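PDB 6ZHK: adenosylmethionine-8-amino-7-oxononanoate aminotransferase, which transfers amino groups as a pyridoxal-phosphate-dependent class III transaminase, a thermostable archaeal enzyme with D-amino acid transaminase activity. Local coordinates for the interface of chains A and B. Numbering follows the deposited sequence. Chains: chain A/B, Adenosylmethionine-8-amino-7-oxononanoate aminotransferase.

Contact 1: the interface of chains A and B. Residues chain A 130-131, 134-135, 138; chain B 174-175, 177-178.
The ring of B:Phe175 is pressed between methylene and methyl groups: A:Lys131 brings its CE over one face, 3.9 Å from the ring centroid in a CH-pi contact displaced toward the rim, while CG1 of B:Val174, from the ring's own chain, backs the opposite face. The bend of the lysine chain at chi3 (46°) folds CE over the ring; CB, nearer the backbone, independently touches the rim at CE1, where the backbone O of A:Lys131 also lies, 3.4 Å away. A:Tyr134 slides past in the opposite direction, its CD2 3.6 Å from B:Phe175 CD1. At the tip of the phenylalanine, CZ lies 3.3 Å from the amide oxygen OE1 of A:Gln135, whose amide plane stands almost square to the ring, 86° away.

The tyrosine ring has a water in its plane at the edge. Its phenol OH is 2.6 Å from that water, which is equally close, 2.6 Å, to the carbonyl O of B:Val174, so the polar link between the chains here runs through solvent. The tyrosine's CE2 lies against the same carbonyl, 3.2 Å from B:Val174 O, and its OH rests on the ring of B:Pro177. Smaller apolar contacts flank this centre: A:Val138 on B:Val174, and A:Ile130 on B:Leu178.

This patch of the homodimer illustrates a long helix meeting a short 3-10 helix: residues along helix 122-140 of one subunit form a stripe that receives 173-178 of the other.

Contact 2: the interface of chains A and B. Residues chain A 39-42, 47, 61, 69; chain B 84-85, 87-88.
Strand 38-43 of chain A receives the loop segment 84-88 of chain B at this part of the homodimer interface, where a backbone hydrogen bond, a salt bridge and a hydrophobic plug act together. The backbone bond runs from A:Gly42 N to B:Lys84 O at 3.0 Å, and a water also bridges A:Gly42 O and B:Lys84 O.

The side chain of B:Lys84 reaches across to A:Glu40, crossing it at a slant. Its ammonium NZ donates to the carboxylate oxygen OE1 of A:Glu40 at 3.1 Å, arriving from above the carboxylate plane, 48° out of it. A bend at chi2 turns the glutamate head toward the lysine; its other oxygen, OE2, pairs with NH1 of A:Arg41, though that arginine is poorly ordered. An alanine in place of this glutamate would probably leave the ammonium of B:Lys84 without its acidic mate across the interface and set the lysine tip free to turn.

B:Ile85 is the plug. With CG1 anti to the backbone N (chi1 -178°) and the chain extended beyond it, CD1 reaches A:Ile39 CG2 at 3.8 Å and A:Leu47 CD2 at 3.9 Å. CD1 also sits off the plane of the A:His69 imidazole at its ND1 rim, the two side chains side by side and pointing the same way, while CG2 packs on A:Arg41 CA. B:Ser88 adds its CB against A:Leu47 CD2.

Water completes the join. One molecule joins A:His69 ND1 to the backbone N and O of B:His87. Another lies in the plane of the B:His87 ring at its edge, 3.0 Å from NE2 in an almost straight approach (171° at H), and 2.8 Å from A:Ser61 O.

Contact 1: the interface of chains A and B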
# COMPACT_ATOMS: atom_id res chain seq x y z
N ILE A 130 3.60 -13.03 4.20
CA ILE A 130 2.89 -13.77 5.25
C ILE A 130 1.88 -14.71 4.59
O ILE A 130 1.77 -15.87 4.98
CB ILE A 130 2.23 -12.77 6.26
CG1 ILE A 130 3.27 -12.19 7.21
CG2 ILE A 130 1.04 -13.37 7.02
CD1 ILE A 130 2.68 -10.97 8.01
N LYS A 131 1.07 -14.18 3.65
CA LYS A 131 -0.04 -14.92 3.09
C LYS A 131 0.47 -16.05 2.21
O LYS A 131 -0.08 -17.14 2.25
CB LYS A 131 -1.05 -14.03 2.37
CG LYS A 131 -1.73 -13.00 3.28
CD LYS A 131 -2.66 -12.11 2.48
CE LYS A 131 -3.57 -12.85 1.50
NZ LYS A 131 -4.54 -11.91 0.87
N TYR A 134 1.73 -18.77 4.60
CA TYR A 134 0.61 -19.43 5.27
C TYR A 134 -0.05 -20.39 4.28
O TYR A 134 -0.33 -21.58 4.60
CB TYR A 134 -0.40 -18.41 5.81
CG TYR A 134 -1.56 -19.13 6.49
CD1 TYR A 134 -1.41 -19.62 7.79
CD2 TYR A 134 -2.75 -19.41 5.82
CE1 TYR A 134 -2.45 -20.32 8.42
CE2 TYR A 134 -3.76 -20.14 6.42
CZ TYR A 134 -3.61 -20.58 7.72
OH TYR A 134 -4.61 -21.31 8.32
N GLN A 135 -0.36 -19.85 3.10
CA GLN A 135 -1.14 -20.64 2.15
C GLN A 135 -0.29 -21.72 1.50
O GLN A 135 -0.80 -22.80 1.20
CB GLN A 135 -1.90 -19.76 1.16
CG GLN A 135 -2.75 -20.62 0.21
CD GLN A 135 -3.70 -19.75 -0.56
OE1 GLN A 135 -3.50 -18.54 -0.68
NE2 GLN A 135 -4.64 -20.40 -1.22
N VAL A 138 -0.84 -24.68 3.71
CA VAL A 138 -2.15 -25.27 3.55
C VAL A 138 -2.19 -26.11 2.27
O VAL A 138 -2.76 -27.22 2.24
CB VAL A 138 -3.20 -24.15 3.46
CG1 VAL A 138 -4.51 -24.70 2.97
CG2 VAL A 138 -3.33 -23.42 4.79
N VAL B 174 -9.49 -19.01 3.35
CA VAL B 174 -8.37 -19.81 3.81
C VAL B 174 -7.54 -19.14 4.93
O VAL B 174 -6.86 -19.78 5.72
CB VAL B 174 -7.55 -20.19 2.57
CG1 VAL B 174 -6.83 -18.98 1.97
CG2 VAL B 174 -6.56 -21.32 2.89
N PHE B 175 -7.58 -17.80 5.01
CA PHE B 175 -6.74 -17.08 5.97
C PHE B 175 -7.43 -16.90 7.31
O PHE B 175 -6.90 -16.18 8.15
CB PHE B 175 -6.32 -15.74 5.34
CG PHE B 175 -5.44 -15.96 4.14
CD1 PHE B 175 -4.13 -16.43 4.31
CD2 PHE B 175 -5.94 -15.75 2.87
CE1 PHE B 175 -3.36 -16.72 3.20
CE2 PHE B 175 -5.15 -15.96 1.76
CZ PHE B 175 -3.88 -16.51 1.93
N PRO B 177 -7.65 -18.25 10.32
CA PRO B 177 -6.86 -18.21 11.55
C PRO B 177 -6.11 -16.89 11.78
O PRO B 177 -5.83 -16.54 12.94
CB PRO B 177 -5.86 -19.36 11.32
CG PRO B 177 -6.75 -20.31 10.54
CD PRO B 177 -7.35 -19.43 9.48
N LEU B 178 -5.85 -16.14 10.70
CA LEU B 178 -5.10 -14.89 10.86
C LEU B 178 -6.02 -13.67 11.00
O LEU B 178 -5.56 -12.58 11.31
CB LEU B 178 -4.20 -14.65 9.65
CG LEU B 178 -3.24 -15.79 9.28
CD1 LEU B 178 -2.37 -15.31 8.10
CD2 LEU B 178 -2.38 -16.14 10.49
O HOH W 1 -6.63 -22.15 6.88

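Contact 2: the interface of chains A and B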
# COMPACT_ATOMS: atom_id res chain seq x y z
N ILE A 39 8.37 21.28 2.37
CA ILE A 39 9.33 21.16 1.29
C ILE A 39 8.65 21.51 -0.03
O ILE A 39 7.51 21.12 -0.28
CB ILE A 39 9.97 19.75 1.31
CG1 ILE A 39 10.72 19.48 2.62
CG2 ILE A 39 10.85 19.56 0.09
CD1 ILE A 39 11.72 20.63 3.00
N GLU A 40 9.39 22.23 -0.88
CA GLU A 40 8.88 22.74 -2.15
C GLU A 40 9.64 22.15 -3.32
O GLU A 40 9.10 22.00 -4.41
CB GLU A 40 8.89 24.28 -2.18
CG GLU A 40 7.81 24.82 -3.15
CD GLU A 40 8.41 25.29 -4.45
OE1 GLU A 40 7.65 25.68 -5.38
OE2 GLU A 40 9.66 25.27 -4.52
N ARG A 41 10.93 21.88 -3.13
CA ARG A 41 11.66 21.26 -4.21
C ARG A 41 12.89 20.62 -3.58
O ARG A 41 13.05 20.64 -2.37
CB ARG A 41 11.91 22.26 -5.37
CG ARG A 41 12.98 23.31 -5.11
CD ARG A 41 13.05 24.49 -6.09
NE ARG A 41 13.74 25.61 -5.43
CZ ARG A 41 13.20 26.70 -4.86
NH1 ARG A 41 11.90 26.94 -4.88
NH2 ARG A 41 14.00 27.58 -4.28
N GLY A 42 13.68 19.96 -4.40
CA GLY A 42 14.90 19.32 -3.99
C GLY A 42 16.01 19.49 -5.04
O GLY A 42 15.74 19.62 -6.25
N LEU A 47 16.90 19.00 0.55
CA LEU A 47 15.49 19.37 0.54
C LEU A 47 15.44 20.90 0.61
O LEU A 47 16.13 21.51 1.44
CB LEU A 47 14.88 18.81 1.83
CG LEU A 47 14.86 17.27 1.86
CD1 LEU A 47 14.67 16.73 3.29
CD2 LEU A 47 13.78 16.72 0.89
N SER A 61 14.82 11.09 3.42
CA SER A 61 13.36 11.14 3.31
C SER A 61 12.73 9.84 3.87
O SER A 61 11.76 9.31 3.33
CB SER A 61 12.84 11.52 1.93
OG SER A 61 13.43 12.76 1.46
N HIS A 69 17.60 14.27 -4.89
CA HIS A 69 16.27 14.69 -5.26
C HIS A 69 16.18 15.25 -6.67
O HIS A 69 15.09 15.73 -7.06
CB HIS A 69 15.73 15.70 -4.24
CG HIS A 69 15.53 15.10 -2.90
ND1 HIS A 69 14.40 14.31 -2.60
CD2 HIS A 69 16.33 15.09 -1.80
CE1 HIS A 69 14.47 13.96 -1.33
NE2 HIS A 69 15.66 14.38 -0.83
N LYS B 84 10.39 19.39 -9.85
CA LYS B 84 10.59 20.07 -8.57
C LYS B 84 11.14 19.11 -7.52
O LYS B 84 12.19 19.35 -6.94
CB LYS B 84 9.27 20.65 -8.07
CG LYS B 84 8.73 21.84 -8.85
CD LYS B 84 7.30 22.08 -8.42
CE LYS B 84 6.90 23.51 -8.63
NZ LYS B 84 6.04 24.06 -7.55
N ILE B 85 10.35 18.07 -7.19
CA ILE B 85 10.75 17.03 -6.25
C ILE B 85 9.68 15.93 -6.29
O ILE B 85 8.48 16.20 -6.27
CB ILE B 85 10.92 17.55 -4.80
CG1 ILE B 85 11.39 16.42 -3.88
CG2 ILE B 85 9.64 18.23 -4.31
CD1 ILE B 85 11.72 16.88 -2.47
N HIS B 87 9.62 13.12 -4.13
CA HIS B 87 9.15 12.71 -2.82
C HIS B 87 9.94 13.36 -1.69
O HIS B 87 11.17 13.16 -1.59
CB HIS B 87 9.30 11.20 -2.65
CG HIS B 87 8.73 10.78 -1.33
ND1 HIS B 87 7.36 10.86 -1.04
CD2 HIS B 87 9.35 10.44 -0.17
CE1 HIS B 87 7.16 10.56 0.24
NE2 HIS B 87 8.37 10.30 0.79
N SER B 88 9.20 13.91 -0.73
CA SER B 88 9.74 14.17 0.62
C SER B 88 8.65 13.86 1.65
O SER B 88 7.47 13.91 1.31
CB SER B 88 10.25 15.57 0.82
OG SER B 88 9.13 16.47 0.75
O HOH W 2 12.60 12.99 -4.37
O HOH W 3 9.04 9.76 3.70
O HOH W 4 14.49 20.09 -8.59

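Contact 1 and contact 2 lie about 40 Å apart, measured between the centres of their C-alpha atoms, and share no residue or secondary-structure element. Both join the same two subunits, and the two-fold symmetry repeats each with the chains exchanged, so the homodimer is held at widely separated places. They differ in character: contact 1 joins a long helix to a 3-10 helix mainly through apolar and aromatic surfaces, whereas contact 2 sets two strands, helix 60-63 and a loop residue against a loop, mixing direct polar bonds with waters and apolar packing. Such a spread of anchor points is likely to restrain rocking of one subunit against the other, which would suit a thermostable enzyme.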